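Long-range contacts in tail spike protein (Acinetobacter phage vB_AbaP_AS12, PDB 6EU4), which probably recognises and degrades the capsular polysaccharide of its Acinetobacter baumannii host, as tailspikes of related phages do: residues E231-V236 / F255-T260; G285-K290 / L314-Y319; F337-G342 / M372-S377. All coordinates share one frame; numbering follows the deposited sequence. Where two conformers were deposited one is given.

The three contacts join neighbouring parallel strands on one face of an elongated beta-helix, the body typical of phage tailspikes, and so illustrate how such a shaft is built by repetition. They follow one another along the chain, each closing before the next opens. The centres of contacts 1 and 2 lie about 10 Å apart, as do those of contacts 2 and 3, while contacts 1 and 3 are about 19 Å apart and do not touch. The gaps are bridged by the same kind of pairing: strand 253-257 of contact 1 neighbours 284-304 of contact 2, and strand 311-318 of contact 2 neighbours 336-341 of contact 3. Six strands thus succeed one another along the helix axis.

Contact 1. Residues E231-V236 / F255-T260; sequences EGIKSV and FIFGHT
Ile256 gives up more surface than any other residue where 231-236 runs parallel to 255-260. Its backbone is gripped at both ends: the amide N donates to Ile233 O (2.8 Å), nearly along the C=O axis, while Ile256 O accepts Ser235 N at 2.9 Å from above the carbonyl plane. With CG1 anti to the carbonyl carbon, the side chain brings CD1 obliquely across the extended chain of Glu231, 3.8 Å from its CG. Lys234 lies alongside Ile256, and its NZ closes a salt bridge with Glu231 OE1 (2.8 Å), so that an ion pair spans the isoleucine tip.

His259 is the second focus. Its CG is anti to the backbone N (chi1 167°), which raises the imidazole until Lys234 CE sits over the centre of one face, a CH-pi contact of 3.5 Å to the centroid. Val236 CG2 meets the ring edge. The His259 amide fixes the turn by donating to a lone pair of Ser235 O at 2.9 Å. The lysine charge might disfavour protonation of the ring, though its pairing with Glu231 would weaken the effect.

On the other face, Ile233 lies side by side with Phe255, CD1 to CE1 3.8 Å, in the interior of the beta-helix. There both side chains pack on strand 241-250, and the Phe255 ring stacks on Trp286; in the sheet, the pair is flanked by strands 211-212 and 284-304.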
loop_
_atom_site.group_PDB
_atom_site.type_symbol
_atom_site.label_atom_id
_atom_site.label_comp_id
_atom_site.label_asym_id
_atom_site.label_seq_id
_atom_site.Cartn_x
_atom_site.Cartn_y
_atom_site.Cartn_z
ATOM N N GLU A 231 5.066 -24.540 17.000
ATOM C CA GLU A 231 4.748 -23.126 16.810
ATOM C C GLU A 231 6.023 -22.450 16.343
ATOM O O GLU A 231 7.093 -22.703 16.902
ATOM C CB GLU A 231 4.221 -22.512 18.119
ATOM C CG GLU A 231 2.869 -23.042 18.499
ATOM C CD GLU A 231 2.458 -22.778 19.953
ATOM O OE1 GLU A 231 3.274 -22.276 20.757
ATOM O OE2 GLU A 231 1.306 -23.111 20.297
ATOM N N GLY A 232 5.925 -21.613 15.311
ATOM C CA GLY A 232 7.127 -21.076 14.703
ATOM C C GLY A 232 7.746 -19.921 15.464
ATOM O O GLY A 232 8.817 -20.059 16.065
ATOM N N ILE A 233 7.081 -18.771 15.394
ATOM C CA ILE A 233 7.496 -17.540 16.057
ATOM C C ILE A 233 6.338 -17.093 16.948
ATOM O O ILE A 233 5.189 -17.013 16.494
ATOM C CB ILE A 233 7.886 -16.457 15.034
ATOM C CG1 ILE A 233 9.115 -16.920 14.228
ATOM C CG2 ILE A 233 8.167 -15.120 15.743
ATOM C CD1 ILE A 233 9.426 -16.062 13.054
ATOM N N LYS A 234 6.633 -16.829 18.219
ATOM C CA LYS A 234 5.602 -16.606 19.224
ATOM C C LYS A 234 5.975 -15.431 20.121
ATOM O O LYS A 234 7.027 -15.455 20.762
ATOM C CB LYS A 234 5.427 -17.871 20.047
ATOM C CG LYS A 234 4.282 -17.832 21.007
ATOM C CD LYS A 234 4.091 -19.204 21.635
ATOM C CE LYS A 234 2.764 -19.305 22.342
ATOM N NZ LYS A 234 2.565 -20.690 22.915
ATOM N N SER A 235 5.090 -14.437 20.203
ATOM C CA SER A 235 5.363 -13.199 20.916
ATOM C C SER A 235 4.087 -12.729 21.609
ATOM O O SER A 235 2.974 -13.105 21.225
ATOM C CB SER A 235 5.898 -12.138 19.939
ATOM O OG SER A 235 6.210 -10.907 20.571
ATOM N N VAL A 236 4.270 -11.889 22.629
ATOM C CA VAL A 236 3.178 -11.300 23.409
ATOM C C VAL A 236 3.032 -9.805 23.138
ATOM O O VAL A 236 1.919 -9.293 22.967
ATOM C CB VAL A 236 3.396 -11.545 24.919
ATOM C CG1 VAL A 236 2.362 -10.814 25.738
ATOM C CG2 VAL A 236 3.382 -13.036 25.262
ATOM N N PHE A 255 2.940 -18.070 12.857
ATOM C CA PHE A 255 3.250 -16.787 13.484
ATOM C C PHE A 255 2.180 -16.481 14.536
ATOM O O PHE A 255 0.982 -16.518 14.229
ATOM C CB PHE A 255 3.247 -15.654 12.452
ATOM C CG PHE A 255 4.357 -15.714 11.433
ATOM C CD1 PHE A 255 5.580 -15.125 11.687
ATOM C CD2 PHE A 255 4.146 -16.299 10.195
ATOM C CE1 PHE A 255 6.591 -15.141 10.720
ATOM C CE2 PHE A 255 5.152 -16.328 9.239
ATOM C CZ PHE A 255 6.368 -15.749 9.495
ATOM N N ILE A 256 2.603 -16.193 15.762
ATOM C CA ILE A 256 1.704 -15.858 16.865
ATOM C C ILE A 256 2.185 -14.546 17.467
ATOM O O ILE A 256 3.316 -14.474 17.964
ATOM C CB ILE A 256 1.689 -16.942 17.964
ATOM C CG1 ILE A 256 1.333 -18.321 17.398
ATOM C CG2 ILE A 256 0.765 -16.530 19.102
ATOM C CD1 ILE A 256 1.818 -19.425 18.334
ATOM N N PHE A 257 1.330 -13.514 17.421
ATOM C CA PHE A 257 1.615 -12.226 18.041
ATOM C C PHE A 257 0.451 -11.861 18.958
ATOM O O PHE A 257 -0.713 -12.141 18.656
ATOM C CB PHE A 257 1.848 -11.143 16.986
ATOM C CG PHE A 257 3.181 -11.251 16.296
ATOM C CD1 PHE A 257 3.340 -12.079 15.206
ATOM C CD2 PHE A 257 4.267 -10.510 16.743
ATOM C CE1 PHE A 257 4.574 -12.203 14.576
ATOM C CE2 PHE A 257 5.496 -10.605 16.111
ATOM C CZ PHE A 257 5.653 -11.463 15.026
ATOM N N GLY A 258 0.775 -11.269 20.097
ATOM C CA GLY A 258 -0.244 -10.990 21.097
ATOM C C GLY A 258 -0.698 -12.232 21.837
ATOM O O GLY A 258 -1.831 -12.273 22.336
ATOM N N HIS A 259 0.169 -13.244 21.929
ATOM C CA HIS A 259 -0.086 -14.446 22.719
ATOM C C HIS A 259 -0.674 -14.072 24.072
ATOM O O HIS A 259 -0.098 -13.263 24.807
ATOM C CB HIS A 259 1.239 -15.217 22.879
ATOM C CG HIS A 259 1.229 -16.311 23.906
ATOM N ND1 HIS A 259 0.348 -17.370 23.871
ATOM C CD2 HIS A 259 2.071 -16.556 24.936
ATOM C CE1 HIS A 259 0.628 -18.204 24.862
ATOM N NE2 HIS A 259 1.665 -17.729 25.530
ATOM N N THR A 260 -1.825 -14.666 24.395
ATOM C CA THR A 260 -2.576 -14.322 25.606
ATOM C C THR A 260 -2.207 -15.176 26.815
ATOM O O THR A 260 -2.774 -14.977 27.902
ATOM C CB THR A 260 -4.069 -14.507 25.372
ATOM O OG1 THR A 260 -4.294 -15.872 24.981
ATOM C CG2 THR A 260 -4.591 -13.555 24.297
#

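Contact 2. Residues G285-K290 / L314-Y319; sequences GWDLNK and LFKIVY
Five backbone hydrogen bonds tie 285-290 to 314-319, alternating in direction as parallel strands require. Trp286 N donates to Leu314 O, Lys316 N to Trp286 O, Leu288 N to Lys316 O, Val318 N to Leu288 O and Lys290 N to Val318 O. The Lys316 amide makes the straightest of them, 2.9 Å to Trp286 O with 177° at the hydrogen. Four of the acceptors are met nearly along the C=O axis; Leu288 O instead receives Val318 N from above the carbonyl plane. The two strand axes are 4.8 Å apart and only 2° from parallel.

Such flat, exactly matched pairing belongs to the parallel beta-helix, where equivalent positions of successive turns fall above one another. The apolar side chains pack inside it. Trp286 and Phe315 leave the sheet side by side, each with CG anti to the carbonyl carbon, and Trp286 CD1 comes within 3.6 Å of Phe315 CE1. The ring planes are inclined at 34°, and Leu314 CG covers one face of the phenyl near its rim. Further along, Leu288 CD1 reaches Ile317 CG1 at 4.2 Å.

The other face, which carries Asp287, Lys316, Asn289 and Val318, is largely polar. Asp287 and the fully extended Lys316 run alongside each other without direct contact of their charges; a water donates to Asp287 OD2 (2.6 Å) and accepts from Lys316 NZ (2.8 Å). Asp287 OD2 also forms a salt bridge with Arg253, and Asn289 ND2 binds Gly258 O.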
loop_
_atom_site.group_PDB
_atom_site.type_symbol
_atom_site.label_atom_id
_atom_site.label_comp_id
_atom_site.label_asym_id
_atom_site.label_seq_id
_atom_site.Cartn_x
_atom_site.Cartn_y
_atom_site.Cartn_z
ATOM N N GLY A 285 -2.414 -20.021 10.243
ATOM C CA GLY A 285 -1.190 -19.514 9.655
ATOM C C GLY A 285 -0.627 -18.369 10.480
ATOM O O GLY A 285 0.509 -18.414 10.966
ATOM N N TRP A 286 -1.442 -17.338 10.647
ATOM C CA TRP A 286 -1.122 -16.171 11.451
ATOM C C TRP A 286 -2.187 -16.024 12.517
ATOM O O TRP A 286 -3.383 -16.012 12.205
ATOM C CB TRP A 286 -1.105 -14.914 10.591
ATOM C CG TRP A 286 -0.112 -14.890 9.511
ATOM C CD1 TRP A 286 -0.168 -15.551 8.317
ATOM C CD2 TRP A 286 1.105 -14.129 9.494
ATOM N NE1 TRP A 286 0.941 -15.249 7.560
ATOM C CE2 TRP A 286 1.735 -14.378 8.263
ATOM C CE3 TRP A 286 1.715 -13.263 10.408
ATOM C CZ2 TRP A 286 2.959 -13.806 7.917
ATOM C CZ3 TRP A 286 2.931 -12.685 10.061
ATOM C CH2 TRP A 286 3.535 -12.963 8.819
ATOM N N ASP A 287 -1.762 -15.955 13.769
ATOM C CA ASP A 287 -2.649 -15.772 14.910
ATOM C C ASP A 287 -2.247 -14.431 15.521
ATOM O O ASP A 287 -1.250 -14.356 16.241
ATOM C CB ASP A 287 -2.509 -16.938 15.895
ATOM C CG ASP A 287 -3.469 -16.849 17.069
ATOM O OD1 ASP A 287 -4.031 -15.751 17.316
ATOM O OD2 ASP A 287 -3.658 -17.886 17.758
ATOM N N LEU A 288 -2.985 -13.371 15.186
ATOM C CA LEU A 288 -2.629 -12.000 15.526
ATOM C C LEU A 288 -3.637 -11.429 16.508
ATOM O O LEU A 288 -4.857 -11.507 16.286
ATOM C CB LEU A 288 -2.588 -11.121 14.275
ATOM C CG LEU A 288 -1.720 -11.645 13.135
ATOM C CD1 LEU A 288 -1.760 -10.642 12.007
ATOM C CD2 LEU A 288 -0.275 -11.890 13.577
ATOM N N ASN A 289 -3.128 -10.884 17.599
ATOM C CA ASN A 289 -3.945 -10.283 18.637
ATOM C C ASN A 289 -3.327 -8.950 19.041
ATOM O O ASN A 289 -2.125 -8.879 19.319
ATOM C CB ASN A 289 -4.046 -11.233 19.837
ATOM C CG ASN A 289 -4.857 -10.649 20.967
ATOM O OD1 ASN A 289 -5.954 -10.103 20.757
ATOM N ND2 ASN A 289 -4.321 -10.746 22.186
ATOM N N LYS A 290 -4.140 -7.897 19.034
ATOM C CA LYS A 290 -3.703 -6.545 19.397
ATOM C C LYS A 290 -2.512 -6.103 18.553
ATOM O O LYS A 290 -1.570 -5.477 19.043
ATOM C CB LYS A 290 -3.388 -6.454 20.888
ATOM C CG LYS A 290 -4.602 -6.673 21.797
ATOM C CD LYS A 290 -5.553 -5.470 21.817
ATOM C CE LYS A 290 -6.667 -5.637 22.871
ATOM N NZ LYS A 290 -7.463 -4.383 23.070
ATOM N N LEU A 314 -6.758 -19.261 7.905
ATOM C CA LEU A 314 -5.434 -18.837 7.461
ATOM C C LEU A 314 -4.940 -17.686 8.323
ATOM O O LEU A 314 -3.818 -17.725 8.853
ATOM C CB LEU A 314 -5.460 -18.425 5.984
ATOM C CG LEU A 314 -4.164 -17.844 5.415
ATOM C CD1 LEU A 314 -2.976 -18.759 5.649
ATOM C CD2 LEU A 314 -4.326 -17.580 3.919
ATOM N N PHE A 315 -5.771 -16.650 8.456
ATOM C CA PHE A 315 -5.518 -15.481 9.295
ATOM C C PHE A 315 -6.577 -15.371 10.377
ATOM O O PHE A 315 -7.778 -15.270 10.079
ATOM C CB PHE A 315 -5.559 -14.186 8.474
ATOM C CG PHE A 315 -4.724 -14.203 7.218
ATOM C CD1 PHE A 315 -3.345 -14.050 7.282
ATOM C CD2 PHE A 315 -5.324 -14.275 5.961
ATOM C CE1 PHE A 315 -2.584 -14.038 6.124
ATOM C CE2 PHE A 315 -4.569 -14.279 4.802
ATOM C CZ PHE A 315 -3.198 -14.150 4.879
ATOM N N LYS A 316 -6.135 -15.330 11.618
ATOM C CA LYS A 316 -6.973 -14.977 12.753
ATOM C C LYS A 316 -6.471 -13.623 13.242
ATOM O O LYS A 316 -5.321 -13.508 13.685
ATOM C CB LYS A 316 -6.899 -16.025 13.853
ATOM C CG LYS A 316 -7.690 -15.614 15.088
ATOM C CD LYS A 316 -7.622 -16.670 16.195
ATOM C CE LYS A 316 -8.429 -16.270 17.383
ATOM N NZ LYS A 316 -8.368 -17.340 18.447
ATOM N N ILE A 317 -7.318 -12.596 13.131
ATOM C CA ILE A 317 -6.908 -11.210 13.385
ATOM C C ILE A 317 -7.902 -10.590 14.352
ATOM O O ILE A 317 -9.060 -10.331 13.993
ATOM C CB ILE A 317 -6.794 -10.403 12.085
ATOM C CG1 ILE A 317 -5.850 -11.143 11.125
ATOM C CG2 ILE A 317 -6.273 -9.004 12.388
ATOM C CD1 ILE A 317 -5.514 -10.404 9.839
ATOM N N VAL A 318 -7.448 -10.349 15.576
ATOM C CA VAL A 318 -8.294 -9.927 16.678
ATOM C C VAL A 318 -7.771 -8.601 17.226
ATOM O O VAL A 318 -6.581 -8.474 17.537
ATOM C CB VAL A 318 -8.342 -11.015 17.768
ATOM C CG1 VAL A 318 -9.118 -10.546 18.963
ATOM C CG2 VAL A 318 -8.959 -12.301 17.183
ATOM N N TYR A 319 -8.667 -7.627 17.345
ATOM C CA TYR A 319 -8.364 -6.282 17.856
ATOM C C TYR A 319 -7.053 -5.727 17.283
ATOM O O TYR A 319 -6.199 -5.195 17.998
ATOM C CB TYR A 319 -8.345 -6.280 19.379
ATOM C CG TYR A 319 -9.706 -6.589 19.964
ATOM C CD1 TYR A 319 -10.806 -5.792 19.677
ATOM C CD2 TYR A 319 -9.881 -7.661 20.825
ATOM C CE1 TYR A 319 -12.063 -6.081 20.207
ATOM C CE2 TYR A 319 -11.119 -7.948 21.367
ATOM C CZ TYR A 319 -12.208 -7.160 21.045
ATOM O OH TYR A 319 -13.448 -7.442 21.591
HETATM O O HOH W 1 -5.744 -17.983 19.269
#

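Contact 3. Residues F337-G342 / M372-S377; sequences FLYAEG and MFCVVS
Phe337 and Phe373, at the corners where two parallel strands begin, point the same way, yet their rings are turned at 57° to each other. Phe337 CD2 approaches Phe373 CE1 to 3.6 Å, an oblique meeting. The first torsions differ: CG of Phe337 is anti to the backbone N (chi1 175°), whereas that of Phe373 is anti to the carbonyl carbon (chi1 -63°). Leu338 crosses Phe373 at about a right angle, its CB 3.9 Å from CD1 of the ring. Close by, the bent chain of selenomethionine Met372 brings SE against Phe337 CB.

Between the two strands the backbones hold the regular spacing of a parallel beta-helix, the usual shaft of tailspikes. Cys374 N donates to Leu338 O, Ala340 N to Cys374 O and Val376 N to Ala340 O, all nearly along the C=O axes. At the corner that opens both strands, Met372 O takes a straight bond from Leu338 N and a weak one from Phe337 N.

On the opposite face Tyr339 swings its CG anti to the backbone N, so that Cys374 SG lies obliquely beside the ring, 3.8 Å from CD1. The phenol OH donates to Glu341 OE1 at 2.7 Å; this oxygen lies in the plane of the ring, whereas the hydroxyl stands above the carboxylate plane. The bond holds the tip of Tyr339, and the side chain crosses Val376 at about a right angle; CG2 of this valine takes the crowded position between backbone N and carbonyl carbon and comes within 3.8 Å of Tyr339 OH. Beyond it, one water donates to Glu341 OE2 (2.6 Å) and lies 3.0 Å from Ser377 OG, linking the ends of the two strands.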
loop_
_atom_site.group_PDB
_atom_site.type_symbol
_atom_site.label_atom_id
_atom_site.label_comp_id
_atom_site.label_asym_id
_atom_site.label_seq_id
_atom_site.Cartn_x
_atom_site.Cartn_y
_atom_site.Cartn_z
ATOM N N PHE A 337 -10.966 -18.123 5.652
ATOM C CA PHE A 337 -9.772 -17.493 5.107
ATOM C C PHE A 337 -9.277 -16.435 6.082
ATOM O O PHE A 337 -8.130 -16.483 6.529
ATOM C CB PHE A 337 -10.081 -16.902 3.729
ATOM C CG PHE A 337 -8.954 -16.125 3.095
ATOM C CD1 PHE A 337 -8.042 -16.752 2.257
ATOM C CD2 PHE A 337 -8.871 -14.752 3.268
ATOM C CE1 PHE A 337 -7.037 -16.032 1.644
ATOM C CE2 PHE A 337 -7.872 -14.016 2.682
ATOM C CZ PHE A 337 -6.952 -14.651 1.847
ATOM N N LEU A 338 -10.163 -15.520 6.471
ATOM C CA LEU A 338 -9.882 -14.485 7.447
ATOM C C LEU A 338 -10.972 -14.539 8.498
ATOM O O LEU A 338 -12.164 -14.455 8.170
ATOM C CB LEU A 338 -9.847 -13.105 6.808
ATOM C CG LEU A 338 -9.819 -11.925 7.803
ATOM C CD1 LEU A 338 -8.564 -11.947 8.657
ATOM C CD2 LEU A 338 -9.935 -10.614 7.017
ATOM N N TYR A 339 -10.564 -14.710 9.744
ATOM C CA TYR A 339 -11.402 -14.418 10.895
ATOM C C TYR A 339 -10.971 -13.060 11.444
ATOM O O TYR A 339 -9.828 -12.905 11.876
ATOM C CB TYR A 339 -11.264 -15.500 11.966
ATOM C CG TYR A 339 -12.066 -15.182 13.196
ATOM C CD1 TYR A 339 -13.398 -15.535 13.275
ATOM C CD2 TYR A 339 -11.497 -14.505 14.273
ATOM C CE1 TYR A 339 -14.162 -15.236 14.409
ATOM C CE2 TYR A 339 -12.244 -14.208 15.406
ATOM C CZ TYR A 339 -13.578 -14.563 15.457
ATOM O OH TYR A 339 -14.341 -14.263 16.569
ATOM N N ALA A 340 -11.882 -12.087 11.430
ATOM C CA ALA A 340 -11.600 -10.726 11.884
ATOM C C ALA A 340 -12.603 -10.373 12.967
ATOM O O ALA A 340 -13.818 -10.393 12.725
ATOM C CB ALA A 340 -11.689 -9.713 10.743
ATOM N N GLU A 341 -12.089 -10.034 14.149
ATOM C CA GLU A 341 -12.897 -9.680 15.307
ATOM C C GLU A 341 -12.337 -8.375 15.861
ATOM O O GLU A 341 -11.173 -8.323 16.265
ATOM C CB GLU A 341 -12.861 -10.793 16.367
ATOM C CG GLU A 341 -13.624 -10.453 17.631
ATOM C CD GLU A 341 -13.561 -11.534 18.691
ATOM O OE1 GLU A 341 -13.129 -12.674 18.398
ATOM O OE2 GLU A 341 -13.936 -11.214 19.840
ATOM N N GLY A 342 -13.140 -7.321 15.831
ATOM C CA GLY A 342 -12.667 -6.016 16.252
ATOM C C GLY A 342 -11.456 -5.503 15.500
ATOM O O GLY A 342 -10.656 -4.753 16.075
HETATM N N MSE A 372 -15.722 -17.548 4.184
HETATM C CA MSE A 372 -14.329 -17.238 3.892
HETATM C C MSE A 372 -13.863 -16.010 4.668
HETATM O O MSE A 372 -12.759 -16.017 5.229
HETATM C CB MSE A 372 -14.101 -17.042 2.397
HETATM C CG MSE A 372 -14.155 -18.342 1.606
HETATM SE SE MSE A 372 -12.698 -19.602 2.072
HETATM C CE MSE A 372 -13.598 -20.646 3.466
ATOM N N PHE A 373 -14.714 -14.979 4.731
ATOM C CA PHE A 373 -14.457 -13.779 5.525
ATOM C C PHE A 373 -15.490 -13.753 6.629
ATOM O O PHE A 373 -16.673 -13.517 6.367
ATOM C CB PHE A 373 -14.514 -12.519 4.655
ATOM C CG PHE A 373 -13.467 -12.507 3.597
ATOM C CD1 PHE A 373 -12.182 -12.042 3.876
ATOM C CD2 PHE A 373 -13.729 -13.012 2.332
ATOM C CE1 PHE A 373 -11.194 -12.077 2.912
ATOM C CE2 PHE A 373 -12.729 -13.035 1.360
ATOM C CZ PHE A 373 -11.464 -12.570 1.658
ATOM N N CYS A 374 -15.057 -14.060 7.848
ATOM C CA CYS A 374 -15.913 -14.020 9.028
ATOM C C CYS A 374 -15.598 -12.694 9.723
ATOM O O CYS A 374 -14.549 -12.549 10.353
ATOM C CB CYS A 374 -15.650 -15.227 9.916
ATOM S SG CYS A 374 -16.713 -15.306 11.363
ATOM N N VAL A 375 -16.498 -11.723 9.588
ATOM C CA VAL A 375 -16.218 -10.313 9.862
ATOM C C VAL A 375 -17.138 -9.892 10.997
ATOM O O VAL A 375 -18.316 -9.579 10.764
ATOM C CB VAL A 375 -16.430 -9.448 8.614
ATOM C CG1 VAL A 375 -15.997 -8.013 8.857
ATOM C CG2 VAL A 375 -15.663 -10.012 7.428
ATOM N N VAL A 376 -16.618 -9.868 12.234
ATOM C CA VAL A 376 -17.453 -9.759 13.417
ATOM C C VAL A 376 -16.943 -8.679 14.379
ATOM O O VAL A 376 -15.778 -8.280 14.352
ATOM C CB VAL A 376 -17.564 -11.124 14.142
ATOM C CG1 VAL A 376 -17.987 -12.207 13.164
ATOM C CG2 VAL A 376 -16.228 -11.502 14.855
ATOM N N SER A 377 -17.857 -8.207 15.233
ATOM C CA SER A 377 -17.542 -7.318 16.362
ATOM C C SER A 377 -16.802 -6.049 15.916
ATOM O O SER A 377 -15.638 -5.810 16.261
ATOM C CB SER A 377 -16.718 -8.069 17.411
ATOM O OG SER A 377 -17.455 -9.152 17.942
HETATM O O HOH W 2 -15.714 -9.384 20.341
#